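Local coordinates for glycoside hydrolase family 61 (Trichoderma reesei QM6a, PDB 5O2X), which probably acts as a copper-dependent lytic polysaccharide monooxygenase of family AA9, cleaving cellulose and related polysaccharides by oxidation, at residues 82-87 / 157-162; 17-22 / 36-41; 87-92 / 126-131. All blocks are in the same frame, centred on the assembly; numbering follows the deposited sequence.

Contact 1. Residues 82-87 / 157-162. With CU (copper (II) ion), chain S.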
ATOM      1  N   VAL A  82      11.395  -5.793  11.581  1.00  6.30           N
ATOM      2  CA  VAL A  82      10.653  -6.955  12.011  1.00  6.02           C
ATOM      3  C   VAL A  82      10.588  -6.964  13.538  1.00  6.82           C
ATOM      4  O   VAL A  82      11.662  -6.903  14.178  1.00  9.69           O
ATOM      5  CB  VAL A  82      11.313  -8.239  11.502  1.00  7.30           C
ATOM      6  CG1 VAL A  82      10.610  -9.480  12.021  1.00  9.74           C
ATOM      7  CG2 VAL A  82      11.403  -8.277   9.990  1.00  8.51           C
ATOM      8  N   PRO A  83       9.416  -7.058  14.168  1.00  6.61           N
ATOM      9  CA  PRO A  83       8.100  -7.154  13.622  1.00  5.90           C
ATOM     10  C   PRO A  83       7.440  -5.788  13.481  1.00  5.22           C
ATOM     11  O   PRO A  83       7.643  -4.865  14.258  1.00  5.93           O
ATOM     12  CB  PRO A  83       7.346  -7.949  14.678  1.00  7.37           C
ATOM     13  CG  PRO A  83       7.954  -7.491  15.974  1.00  8.28           C
ATOM     14  CD  PRO A  83       9.404  -7.311  15.642  1.00  8.22           C
ATOM     15  N   TRP A  84       6.478  -5.713  12.552  1.00  4.72           N
ATOM     16  CA  TRP A  84       5.535  -4.603  12.532  1.00  4.71           C
ATOM     17  C   TRP A  84       4.815  -4.576  13.893  1.00  4.82           C
ATOM     18  O   TRP A  84       4.412  -5.615  14.385  1.00  5.55           O
ATOM     19  CB  TRP A  84       4.509  -4.839  11.408  1.00  4.75           C
ATOM     20  CG  TRP A  84       3.439  -3.789  11.393  1.00  4.36           C
ATOM     21  CD1 TRP A  84       2.182  -3.895  11.901  1.00  5.31           C
ATOM     22  CD2 TRP A  84       3.574  -2.444  10.939  1.00  3.87           C
ATOM     23  NE1 TRP A  84       1.510  -2.707  11.811  1.00  5.31           N
ATOM     24  CE2 TRP A  84       2.350  -1.802  11.200  1.00  4.50           C
ATOM     25  CE3 TRP A  84       4.597  -1.714  10.308  1.00  4.50           C
ATOM     26  CZ2 TRP A  84       2.149  -0.449  10.889  1.00  5.12           C
ATOM     27  CZ3 TRP A  84       4.367  -0.406   9.992  1.00  5.04           C
ATOM     28  CH2 TRP A  84       3.181   0.216  10.288  1.00  5.50           C
ATOM     29  N   PRO A  85       4.647  -3.388  14.498  1.00  5.34           N
ATOM     30  CA  PRO A  85       4.238  -3.341  15.908  1.00  6.09           C
ATOM     31  C   PRO A  85       2.761  -3.170  16.195  1.00  6.72           C
ATOM     32  O   PRO A  85       2.420  -3.202  17.367  1.00 10.59           O
ATOM     33  CB  PRO A  85       5.069  -2.168  16.478  1.00  7.53           C
ATOM     34  CG  PRO A  85       5.200  -1.239  15.309  1.00  7.27           C
ATOM     35  CD  PRO A  85       5.373  -2.139  14.123  1.00  5.58           C
ATOM     36  N   HIS A  86       1.908  -2.882  15.226  1.00  5.48           N
ATOM     37  CA  HIS A  86       0.564  -2.403  15.521  1.00  5.46           C
ATOM     38  C   HIS A  86      -0.564  -3.249  14.895  1.00  5.05           C
ATOM     39  O   HIS A  86      -0.408  -3.781  13.818  1.00  5.65           O
ATOM     40  CB  HIS A  86       0.342  -0.987  14.973  1.00  5.66           C
ATOM     41  CG  HIS A  86       1.389   0.014  15.355  1.00  5.53           C
ATOM     42  ND1 HIS A  86       1.736   0.263  16.649  1.00  6.15           N
ATOM     43  CD2 HIS A  86       2.112   0.873  14.606  1.00  5.81           C
ATOM     44  CE1 HIS A  86       2.621   1.266  16.658  1.00  6.49           C
ATOM     45  NE2 HIS A  86       2.892   1.648  15.435  1.00  6.01           N
ATOM     46  N   PRO A  87      -1.733  -3.267  15.542  1.00  4.96           N
ATOM     47  CA  PRO A  87      -2.917  -3.932  14.982  1.00  5.04           C
ATOM     48  C   PRO A  87      -3.662  -3.028  13.983  1.00  4.70           C
ATOM     49  O   PRO A  87      -3.893  -1.856  14.257  1.00  5.46           O
ATOM     50  CB  PRO A  87      -3.791  -4.137  16.225  1.00  5.93           C
ATOM     51  CG  PRO A  87      -3.463  -2.960  17.116  1.00  6.34           C
ATOM     52  CD  PRO A  87      -1.989  -2.767  16.915  1.00  6.29           C
ATOM     53  N   HIS A 157       0.094   0.659  -1.489  1.00  3.80           N
ATOM     54  CA  HIS A 157      -0.066  -0.340  -0.423  1.00  3.80           C
ATOM     55  C   HIS A 157      -0.121   0.379   0.908  1.00  4.01           C
ATOM     56  O   HIS A 157       0.583   1.376   1.100  1.00  5.23           O
ATOM     57  CB  HIS A 157       1.163  -1.258  -0.489  1.00  4.11           C
ATOM     58  CG  HIS A 157       1.261  -2.225   0.638  1.00  4.40           C
ATOM     59  ND1 HIS A 157       0.462  -3.321   0.813  1.00  4.50           N
ATOM     60  CD2 HIS A 157       2.075  -2.239   1.729  1.00  5.55           C
ATOM     61  CE1 HIS A 157       0.808  -3.969   1.914  1.00  4.80           C
ATOM     62  NE2 HIS A 157       1.797  -3.335   2.495  1.00  5.87           N
ATOM     63  N   GLU A 158      -0.940  -0.073   1.848  1.00  3.54           N
ATOM     64  CA  GLU A 158      -1.080   0.693   3.075  1.00  3.65           C
ATOM     65  C   GLU A 158      -1.454  -0.224   4.228  1.00  4.02           C
ATOM     66  O   GLU A 158      -2.367  -1.041   4.145  1.00  4.53           O
ATOM     67  CB  GLU A 158      -2.190   1.729   2.871  1.00  3.82           C
ATOM     68  CG  GLU A 158      -2.478   2.655   4.031  1.00  4.16           C
ATOM     69  CD  GLU A 158      -3.552   3.658   3.670  1.00  4.40           C
ATOM     70  OE1 GLU A 158      -4.513   3.243   2.960  1.00  4.86           O
ATOM     71  OE2 GLU A 158      -3.429   4.849   4.030  1.00  4.64           O
ATOM     72  N   ILE A 159      -0.771  -0.017   5.365  1.00  3.88           N
ATOM     73  CA  ILE A 159      -1.188  -0.539   6.661  1.00  4.00           C
ATOM     74  C   ILE A 159      -1.806   0.629   7.414  1.00  4.00           C
ATOM     75  O   ILE A 159      -1.298   1.750   7.368  1.00  4.26           O
ATOM     76  CB  ILE A 159       0.004  -1.088   7.490  1.00  4.62           C
ATOM     77  CG1 ILE A 159       0.797  -2.158   6.742  1.00  4.73           C
ATOM     78  CG2 ILE A 159      -0.515  -1.649   8.803  1.00  5.67           C
ATOM     79  CD1 ILE A 159       2.041  -2.593   7.476  1.00  5.37           C
ATOM     80  N   ILE A 160      -2.912   0.371   8.119  1.00  4.20           N
ATOM     81  CA  ILE A 160      -3.479   1.363   9.035  1.00  4.76           C
ATOM     82  C   ILE A 160      -3.314   0.767  10.436  1.00  5.06           C
ATOM     83  O   ILE A 160      -3.560  -0.441  10.668  1.00  7.14           O
ATOM     84  CB  ILE A 160      -4.934   1.673   8.701  1.00  5.47           C
ATOM     85  CG1 ILE A 160      -5.078   2.126   7.237  1.00  5.59           C
ATOM     86  CG2 ILE A 160      -5.443   2.769   9.652  1.00  6.71           C
ATOM     87  CD1 ILE A 160      -6.468   2.360   6.790  1.00  7.14           C
ATOM     88  N   ALA A 161      -2.796   1.546  11.375  1.00  4.51           N
ATOM     89  CA  ALA A 161      -2.672   1.138  12.751  1.00  4.43           C
ATOM     90  C   ALA A 161      -3.780   1.766  13.570  1.00  4.59           C
ATOM     91  O   ALA A 161      -4.013   2.980  13.496  1.00  4.76           O
ATOM     92  CB  ALA A 161      -1.336   1.544  13.309  1.00  5.07           C
ATOM     93  N   LEU A 162      -4.433   0.919  14.391  1.00  4.52           N
ATOM     94  CA  LEU A 162      -5.630   1.304  15.114  1.00  4.73           C
ATOM     95  C   LEU A 162      -5.469   1.300  16.629  1.00  4.83           C
ATOM     96  O   LEU A 162      -6.465   1.489  17.334  1.00  5.51           O
ATOM     97  CB  LEU A 162      -6.811   0.418  14.704  1.00  4.95           C
ATOM     98  CG  LEU A 162      -7.200   0.470  13.238  1.00  5.35           C
ATOM     99  CD1 LEU A 162      -8.321  -0.533  12.994  1.00  6.10           C
ATOM    100  CD2 LEU A 162      -7.605   1.874  12.791  1.00  5.79           C
TER
HETATM  101 CU    CU S 318       4.195   2.960  14.849  0.82  5.28          CU
HETATM  102  O   HOH W   1      -1.331  -1.914  11.937  0.74  5.30           O
HETATM  103  O   HOH W   2       5.814   2.194  16.458  0.82 18.66           O
HETATM  104  O   HOH W   3       3.124   4.322  15.923  0.40  9.60           O
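W84 and I159 reach toward each other tip to tip, joining a copper-bearing loop of the AA9 beta sandwich to strand 151-161. W84 CG stands anti to the backbone N (chi1 176°), and the indole beyond it lies against the strand. I159 CD1 sits over the centre of the six-membered ring, 3.7 Å from the centroid and 8° off the normal, a CH-pi contact. I159 CG2 meets the same indole 3.6 Å from CZ2, while P85 CD lies on the opposite face, offset toward the rim. At the indole edge, in plane, a water accepts from W84 NE1 and donates to I160 O, bridging ring and strand. Further along, A161 CB packs 3.5 Å from H86 CB and comes up obliquely to the imidazole, whose one face carries P85 CG over its centre. H86 NE2 binds copper at 1.9 Å; Xaa1, the methylated N-terminal histidine, completes the histidine brace, Y174 belongs to the same metal site, and two waters also bind the metal. The backbone closes the contact beyond the histidine: L162 N donates to P87 O at 2.8 Å.

Contact 2. Residues 17-22 / 36-41. With NAG (2-acetamido-2-deoxy-beta-D-glucopyranose), chain B.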
ATOM      1  N   TYR A  17      12.030   2.387  -2.017  1.00  5.31           N
ATOM      2  CA  TYR A  17      12.559   3.614  -1.417  1.00  5.21           C
ATOM      3  C   TYR A  17      12.802   3.386   0.061  1.00  5.13           C
ATOM      4  O   TYR A  17      11.936   2.850   0.739  1.00  7.59           O
ATOM      5  CB  TYR A  17      11.590   4.783  -1.622  1.00  5.53           C
ATOM      6  CG  TYR A  17      12.167   6.070  -1.113  1.00  5.38           C
ATOM      7  CD1 TYR A  17      13.173   6.698  -1.831  1.00  5.92           C
ATOM      8  CD2 TYR A  17      11.795   6.644   0.108  1.00  5.45           C
ATOM      9  CE1 TYR A  17      13.771   7.851  -1.366  1.00  6.00           C
ATOM     10  CE2 TYR A  17      12.399   7.798   0.582  1.00  5.54           C
ATOM     11  CZ  TYR A  17      13.412   8.373  -0.142  1.00  6.06           C
ATOM     12  OH  TYR A  17      14.019   9.501   0.353  1.00  7.47           O
ATOM     13  N   ASP A  18      13.963   3.787   0.566  1.00  5.08           N
ATOM     14  CA  ASP A  18      14.276   3.627   1.990  1.00  4.91           C
ATOM     15  C   ASP A  18      14.386   5.011   2.612  1.00  4.80           C
ATOM     16  O   ASP A  18      15.419   5.672   2.479  1.00  5.07           O
ATOM     17  CB  ASP A  18      15.562   2.858   2.193  1.00  5.59           C
ATOM     18  CG  ASP A  18      15.861   2.614   3.657  1.00  5.78           C
ATOM     19  OD1 ASP A  18      15.128   3.173   4.502  1.00  5.38           O
ATOM     20  OD2 ASP A  18      16.846   1.898   3.946  1.00  7.38           O
ATOM     21  N   PRO A  19      13.328   5.480   3.285  1.00  4.41           N
ATOM     22  CA  PRO A  19      13.349   6.831   3.857  1.00  4.51           C
ATOM     23  C   PRO A  19      14.289   6.955   5.064  1.00  4.67           C
ATOM     24  O   PRO A  19      14.484   8.079   5.544  1.00  5.79           O
ATOM     25  CB  PRO A  19      11.879   7.039   4.261  1.00  4.82           C
ATOM     26  CG  PRO A  19      11.448   5.652   4.656  1.00  4.96           C
ATOM     27  CD  PRO A  19      12.075   4.760   3.637  1.00  5.05           C
ATOM     28  N   THR A  20      14.803   5.838   5.560  1.00  4.50           N
ATOM     29  CA  THR A  20      15.760   5.837   6.663  1.00  4.82           C
ATOM     30  C   THR A  20      17.189   5.825   6.194  1.00  5.07           C
ATOM     31  O   THR A  20      18.113   5.824   7.031  1.00  5.57           O
ATOM     32  CB  THR A  20      15.482   4.707   7.663  1.00  4.83           C
ATOM     33  OG1 THR A  20      15.788   3.424   7.081  1.00  5.37           O
ATOM     34  CG2 THR A  20      14.048   4.742   8.168  1.00  5.37           C
ATOM     35  N   THR A  21      17.402   5.806   4.876  1.00  5.12           N
ATOM     36  CA  THR A  21      18.746   5.693   4.305  1.00  5.81           C
ATOM     37  C   THR A  21      18.939   6.677   3.184  1.00  5.47           C
ATOM     38  O   THR A  21      19.897   7.468   3.161  1.00  6.49           O
ATOM     39  CB  THR A  21      18.982   4.248   3.842  1.00  6.84           C
ATOM     40  OG1 THR A  21      18.806   3.374   4.965  1.00  7.83           O
ATOM     41  CG2 THR A  21      20.377   4.064   3.273  1.00  9.01           C
ATOM     42  N   PHE A  22      18.064   6.627   2.173  1.00  5.23           N
ATOM     43  CA  PHE A  22      18.259   7.435   0.968  1.00  5.27           C
ATOM     44  C   PHE A  22      18.330   8.931   1.219  1.00  5.63           C
ATOM     45  O   PHE A  22      19.156   9.581   0.544  1.00  6.84           O
ATOM     46  CB  PHE A  22      17.161   7.143  -0.058  1.00  5.31           C
ATOM     47  CG  PHE A  22      17.207   5.809  -0.737  1.00  6.07           C
ATOM     48  CD1 PHE A  22      17.891   4.703  -0.259  1.00  7.61           C
ATOM     49  CD2 PHE A  22      16.446   5.649  -1.897  1.00  7.85           C
ATOM     50  CE1 PHE A  22      17.790   3.473  -0.903  1.00  8.86           C
ATOM     51  CE2 PHE A  22      16.381   4.456  -2.550  1.00  9.07           C
ATOM     52  CZ  PHE A  22      16.997   3.347  -2.032  1.00  8.82           C
ATOM     53  N   ALA A  36       9.683   9.788  -0.266  1.00  4.95           N
ATOM     54  CA  ALA A  36       8.798  10.362   0.738  1.00  4.88           C
ATOM     55  C   ALA A  36       9.606  10.713   1.981  1.00  4.91           C
ATOM     56  O   ALA A  36      10.736  10.258   2.176  1.00  6.64           O
ATOM     57  CB  ALA A  36       7.641   9.436   1.067  1.00  5.89           C
ATOM     58  N   ALA A  37       8.984  11.521   2.836  1.00  4.78           N
ATOM     59  CA  ALA A  37       9.667  12.149   3.962  1.00  5.00           C
ATOM     60  C   ALA A  37       9.358  11.473   5.306  1.00  4.90           C
ATOM     61  O   ALA A  37       9.492  12.113   6.356  1.00  6.13           O
ATOM     62  CB  ALA A  37       9.388  13.635   3.988  1.00  6.05           C
ATOM     63  N   ASP A  38       9.038  10.176   5.275  1.00  4.66           N
ATOM     64  CA  ASP A  38       8.844   9.382   6.487  1.00  4.68           C
ATOM     65  C   ASP A  38      10.147   8.852   7.058  1.00  4.68           C
ATOM     66  O   ASP A  38      10.313   7.644   7.259  1.00  4.67           O
ATOM     67  CB  ASP A  38       7.818   8.259   6.254  1.00  4.92           C
ATOM     68  CG  ASP A  38       8.174   7.306   5.142  1.00  4.48           C
ATOM     69  OD1 ASP A  38       8.764   7.693   4.130  1.00  4.85           O
ATOM     70  OD2 ASP A  38       7.811   6.060   5.224  1.00  4.76           O
ATOM     71  N   LEU A  39      11.097   9.781   7.331  1.00  5.13           N
ATOM     72  CA  LEU A  39      12.415   9.451   7.854  1.00  5.27           C
ATOM     73  C   LEU A  39      12.348   8.775   9.239  1.00  5.00           C
ATOM     74  O   LEU A  39      13.256   8.062   9.623  1.00  5.63           O
ATOM     75  CB  LEU A  39      13.308  10.679   7.934  1.00  6.36           C
ATOM     76  CG  LEU A  39      13.979  11.102   6.606  1.00  6.51           C
ATOM     77  CD1 LEU A  39      13.013  11.495   5.528  1.00  6.82           C
ATOM     78  CD2 LEU A  39      14.950  12.247   6.920  1.00  7.56           C
ATOM     79  N   ASP A  40      11.245   9.058   9.932  1.00  4.84           N
ATOM     80  CA  ASP A  40      10.987   8.509  11.253  1.00  5.39           C
ATOM     81  C   ASP A  40      10.202   7.202  11.217  1.00  4.73           C
ATOM     82  O   ASP A  40       9.777   6.742  12.273  1.00  5.44           O
ATOM     83  CB  ASP A  40      10.249   9.535  12.112  1.00  6.84           C
ATOM     84  CG  ASP A  40       8.852   9.860  11.611  1.00  7.29           C
ATOM     85  OD1 ASP A  40       8.499   9.451  10.479  1.00  7.25           O
ATOM     86  OD2 ASP A  40       8.142  10.581  12.319  1.00 12.08           O
ATOM     87  N   ASN A  41      10.001   6.621  10.032  1.00  4.55           N
ATOM     88  CA  ASN A  41       9.172   5.410   9.878  1.00  4.83           C
ATOM     89  C   ASN A  41       7.707   5.661  10.272  1.00  4.67           C
ATOM     90  O   ASN A  41       6.954   4.692  10.511  1.00  5.03           O
ATOM     91  CB  ASN A  41       9.741   4.225  10.655  1.00  5.04           C
ATOM     92  CG  ASN A  41      10.826   3.497   9.919  1.00  5.11           C
ATOM     93  OD1 ASN A  41      10.915   3.552   8.681  1.00  5.57           O
ATOM     94  ND2 ASN A  41      11.618   2.760  10.666  1.00  5.86           N
TER
HETATM   95  C1  NAG B 301       7.605  18.482   3.899  1.00  8.25           C
HETATM   96  C2  NAG B 301       8.662  18.488   5.001  1.00  8.52           C
HETATM   97  C3  NAG B 301       8.475  19.772   5.820  1.00  9.33           C
HETATM   98  C4  NAG B 301       8.481  21.002   4.960  1.00 10.27           C
HETATM   99  C5  NAG B 301       7.498  20.865   3.824  1.00  9.61           C
HETATM  100  C6  NAG B 301       7.532  22.016   2.793  1.00 10.81           C
HETATM  101  C7  NAG B 301       9.396  16.541   6.293  1.00  9.13           C
HETATM  102  C8  NAG B 301       9.003  15.483   7.284  1.00 10.36           C
HETATM  103  N2  NAG B 301       8.452  17.345   5.883  1.00  8.99           N
HETATM  104  O3  NAG B 301       9.542  19.860   6.797  1.00 11.60           O
HETATM  105  O4  NAG B 301       8.188  22.171   5.737  1.00 12.95           O
HETATM  106  O5  NAG B 301       7.763  19.670   3.113  1.00  9.25           O
HETATM  107  O6  NAG B 301       8.858  22.323   2.409  0.64 11.89           O
HETATM  108  O7  NAG B 301      10.543  16.633   5.895  1.00 11.35           O
HETATM  109  O   HOH W   4      12.866  12.481   1.676  0.96 14.35           O
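The Y17 ring comes up obliquely to A36, its CE2 corner 3.4 Å from A36 O. Y17 CG is anti to the backbone N (chi1 -175°), which starts the side chain toward A36. A water donates to A36 O at 3.1 Å and makes a weak bond to the phenol OH of Y17, so it links the carbonyl, and weakly the phenol, across the contact. A second ring, that of F22, carries D18 N over the centre of one face. The D18 carboxylate gathers three donors. T20 OG1 uses the syn lone pair of OD1, T20 N meets that same oxygen from 42° out of the plane, and T21 OG1 comes to OD2 from still higher above it; together they probably hold the group at a fixed rotation.

P19 is the centre of the contact. The side chains of P19 and D38 cross obliquely, OD1 lying 3.2 Å from P19 CB. D38 CG stands between its own backbone N and carbonyl carbon (chi1 58°). Next to D38 in the turn, L39 CG lies 3.2 Å from P19 O, and L39 CA offers that oxygen a CA-H...O contact at 3.4 Å. P19 O is buried here with no hydrogen-bond partner in the model. The side chains of T20 and N41 cross at about a right angle, T20 CG2 3.4 Å from N41 OD1, which is hydrogen-bonded to H3 ND1.

A37 O touches the acetyl methyl, C8, of an N-acetylglucosamine. Here an Asx turn at D18-T20 meets a type I beta turn from D38 to N41, two bends of the long loop between strand 12-15 and helix 53-56, consistent with the variable L2 loop of AA9 enzymes near the copper.

Contact 3. Residues 87-92 / 126-131. With SO4 (sulfate ion), chain U.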
ATOM      1  N   PRO A  87      -1.733  -3.267  15.542  1.00  4.96           N
ATOM      2  CA  PRO A  87      -2.917  -3.932  14.982  1.00  5.04           C
ATOM      3  C   PRO A  87      -3.662  -3.028  13.983  1.00  4.70           C
ATOM      4  O   PRO A  87      -3.893  -1.856  14.257  1.00  5.46           O
ATOM      5  CB  PRO A  87      -3.791  -4.137  16.225  1.00  5.93           C
ATOM      6  CG  PRO A  87      -3.463  -2.960  17.116  1.00  6.34           C
ATOM      7  CD  PRO A  87      -1.989  -2.767  16.915  1.00  6.29           C
ATOM      8  N   GLY A  88      -4.056  -3.626  12.863  1.00  4.54           N
ATOM      9  CA  GLY A  88      -4.952  -2.954  11.961  1.00  4.48           C
ATOM     10  C   GLY A  88      -5.038  -3.611  10.601  1.00  4.32           C
ATOM     11  O   GLY A  88      -4.420  -4.648  10.336  1.00  4.61           O
ATOM     12  N   PRO A  89      -5.829  -2.992   9.711  1.00  4.32           N
ATOM     13  CA  PRO A  89      -6.084  -3.541   8.380  1.00  4.30           C
ATOM     14  C   PRO A  89      -4.974  -3.214   7.391  1.00  4.04           C
ATOM     15  O   PRO A  89      -4.127  -2.340   7.612  1.00  4.41           O
ATOM     16  CB  PRO A  89      -7.372  -2.790   7.973  1.00  4.86           C
ATOM     17  CG  PRO A  89      -7.219  -1.442   8.612  1.00  4.86           C
ATOM     18  CD  PRO A  89      -6.610  -1.783   9.976  1.00  4.79           C
ATOM     19  N   ILE A  90      -5.032  -3.934   6.266  1.00  3.81           N
ATOM     20  CA  ILE A  90      -4.102  -3.745   5.154  1.00  3.90           C
ATOM     21  C   ILE A  90      -4.933  -3.655   3.879  1.00  4.03           C
ATOM     22  O   ILE A  90      -5.858  -4.469   3.672  1.00  4.37           O
ATOM     23  CB  ILE A  90      -3.085  -4.909   5.067  1.00  4.30           C
ATOM     24  CG1 ILE A  90      -2.206  -4.885   6.320  1.00  4.58           C
ATOM     25  CG2 ILE A  90      -2.232  -4.785   3.809  1.00  4.95           C
ATOM     26  CD1 ILE A  90      -1.268  -6.070   6.452  1.00  5.55           C
ATOM     27  N   VAL A  91      -4.624  -2.655   3.042  1.00  3.89           N
ATOM     28  CA  VAL A  91      -5.333  -2.449   1.781  1.00  3.97           C
ATOM     29  C   VAL A  91      -4.334  -2.145   0.694  1.00  3.95           C
ATOM     30  O   VAL A  91      -3.220  -1.665   0.917  1.00  4.85           O
ATOM     31  CB  VAL A  91      -6.352  -1.272   1.918  1.00  4.42           C
ATOM     32  CG1 VAL A  91      -7.516  -1.650   2.819  1.00  5.07           C
ATOM     33  CG2 VAL A  91      -5.696   0.020   2.362  1.00  4.91           C
ATOM     34  N   ASP A  92      -4.778  -2.398  -0.550  1.00  3.76           N
ATOM     35  CA  ASP A  92      -3.980  -2.088  -1.732  1.00  3.90           C
ATOM     36  C   ASP A  92      -4.861  -1.490  -2.795  1.00  4.09           C
ATOM     37  O   ASP A  92      -5.996  -1.962  -3.019  1.00  4.07           O
ATOM     38  CB  ASP A  92      -3.302  -3.334  -2.332  1.00  4.21           C
ATOM     39  CG  ASP A  92      -2.238  -3.864  -1.408  1.00  4.52           C
ATOM     40  OD1 ASP A  92      -1.072  -3.439  -1.505  1.00  4.98           O
ATOM     41  OD2 ASP A  92      -2.556  -4.740  -0.535  1.00  5.01           O
ATOM     42  N   GLY A 126      -8.415  -8.414  19.119  1.00 10.35           N
ATOM     43  CA  GLY A 126      -8.723  -9.247  17.962  1.00 10.33           C
ATOM     44  C   GLY A 126      -7.498  -9.529  17.130  1.00  8.61           C
ATOM     45  O   GLY A 126      -6.418  -9.045  17.402  1.00 10.56           O
ATOM     46  N   THR A 127      -7.693 -10.357  16.118  1.00  7.23           N
ATOM     47  CA  THR A 127      -6.671 -10.690  15.136  1.00  6.78           C
ATOM     48  C   THR A 127      -6.977  -9.929  13.855  1.00  5.83           C
ATOM     49  O   THR A 127      -8.128  -9.943  13.397  1.00  6.52           O
ATOM     50  CB  THR A 127      -6.653 -12.203  14.834  1.00  7.65           C
ATOM     51  OG1 THR A 127      -6.404 -12.927  16.028  1.00  9.78           O
ATOM     52  CG2 THR A 127      -5.635 -12.573  13.830  1.00  8.71           C
ATOM     53  N   TRP A 128      -5.955  -9.297  13.300  1.00  5.60           N
ATOM     54  CA  TRP A 128      -6.077  -8.366  12.183  1.00  5.60           C
ATOM     55  C   TRP A 128      -5.203  -8.831  11.023  1.00  5.08           C
ATOM     56  O   TRP A 128      -4.274  -9.622  11.180  1.00  5.16           O
ATOM     57  CB  TRP A 128      -5.654  -6.946  12.628  1.00  5.90           C
ATOM     58  CG  TRP A 128      -6.552  -6.359  13.641  1.00  5.63           C
ATOM     59  CD1 TRP A 128      -6.567  -6.623  14.967  1.00  6.05           C
ATOM     60  CD2 TRP A 128      -7.651  -5.469  13.384  1.00  5.31           C
ATOM     61  NE1 TRP A 128      -7.565  -5.904  15.570  1.00  6.36           N
ATOM     62  CE2 TRP A 128      -8.252  -5.202  14.618  1.00  5.60           C
ATOM     63  CE3 TRP A 128      -8.159  -4.854  12.245  1.00  5.58           C
ATOM     64  CZ2 TRP A 128      -9.360  -4.400  14.727  1.00  6.35           C
ATOM     65  CZ3 TRP A 128      -9.256  -4.046  12.361  1.00  6.13           C
ATOM     66  CH2 TRP A 128      -9.845  -3.815  13.597  1.00  6.55           C
ATOM     67  N   ALA A 129      -5.413  -8.198   9.863  1.00  5.06           N
ATOM     68  CA  ALA A 129      -4.480  -8.366   8.763  1.00  4.61           C
ATOM     69  C   ALA A 129      -3.031  -8.198   9.186  1.00  4.21           C
ATOM     70  O   ALA A 129      -2.154  -8.936   8.752  1.00  4.74           O
ATOM     71  CB  ALA A 129      -4.805  -7.386   7.648  1.00  4.94           C
ATOM     72  N   SER A 130      -2.781  -7.185  10.028  1.00  4.70           N
ATOM     73  CA  SER A 130      -1.412  -6.933  10.490  1.00  4.94           C
ATOM     74  C   SER A 130      -0.791  -8.168  11.171  1.00  4.54           C
ATOM     75  O   SER A 130       0.413  -8.369  11.056  1.00  4.91           O
ATOM     76  CB  SER A 130      -1.443  -5.766  11.496  1.00  5.80           C
ATOM     77  OG  SER A 130      -2.342  -6.027  12.538  1.00  6.54           O
ATOM     78  N   ASP A 131      -1.584  -8.959  11.897  1.00  4.79           N
ATOM     79  CA  ASP A 131      -1.076 -10.162  12.534  1.00  5.04           C
ATOM     80  C   ASP A 131      -0.646 -11.206  11.517  1.00  4.54           C
ATOM     81  O   ASP A 131       0.308 -11.957  11.753  1.00  5.14           O
ATOM     82  CB  ASP A 131      -2.104 -10.738  13.487  1.00  5.87           C
ATOM     83  CG  ASP A 131      -2.400  -9.770  14.629  1.00  6.56           C
ATOM     84  OD1 ASP A 131      -1.424  -9.472  15.379  1.00  7.77           O
ATOM     85  OD2 ASP A 131      -3.539  -9.325  14.751  1.00  7.63           O
TER
HETATM   86  S   SO4 U 320      -8.579 -14.002  18.524  0.74 20.55           S
HETATM   87  O1  SO4 U 320      -7.891 -15.327  18.482  0.74 29.16           O
HETATM   88  O2  SO4 U 320      -9.127 -13.799  19.879  0.74 34.14           O
HETATM   89  O3  SO4 U 320      -9.570 -13.875  17.442  0.74 29.19           O
HETATM   90  O4  SO4 U 320      -7.634 -12.916  18.260  0.74 33.43           O
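G88 and S130 grip each other twice: G88 N donates to S130 OG at 3.0 Å, and S130 N returns a bond of the same length to G88 O. S130 OG, between the backbone N and carbonyl carbon of its residue (chi1 55°), faces G88 N; it also touches P87 CA. G88 adopts nearly extended angles at which a CB would be jammed against the preceding carbonyl O, so the backbone itself calls for glycine here. Around this pair the indole of W128 lies obliquely across the segment, with CE3 3.7 Å from G88 CA, beside the ring of P89, whose CD is 4.1 Å from CE3. W128 CD1 meets P87 CB at 3.9 Å. Farther along the chain, A129 CB packs 3.8 Å from I90 CG1, at the start of strand 90-96.

A second shell surrounds the indole and the helix start. W128 NE1 donates to P125 O, Y217 meets the ring edge to face, and S130 OG also makes a weak bond to H86 O. D131 OD2 accepts from W128 N at 2.8 Å through its anti lone pair; W128 is the N-cap residue of helix 129-135, whose first turn docks against the chain just after the copper ligand.

In the fold
Along the chain the 17-22/36-41 contact comes first and closes before 82-87/157-162 opens; 87-92/126-131 falls within the span between the two segments of contact 1. Contacts 1 and 3 share P87, their centres about 7 Å apart, and both engage the sheet in which strands 151-161 and 90-96 are neighbours. There E158 N meets V91 O at 2.9 Å, and L162 CD1 packs against W128 CH2. Contact 2 lies apart, its centre about 16 Å from that of contact 1 and 23 Å from that of contact 3, in the loop before helix 53-56. Contacts 1 and 2 reach the copper surroundings by separate routes: H86 ligates the metal, while the N41 side chain lies about 7 Å from it.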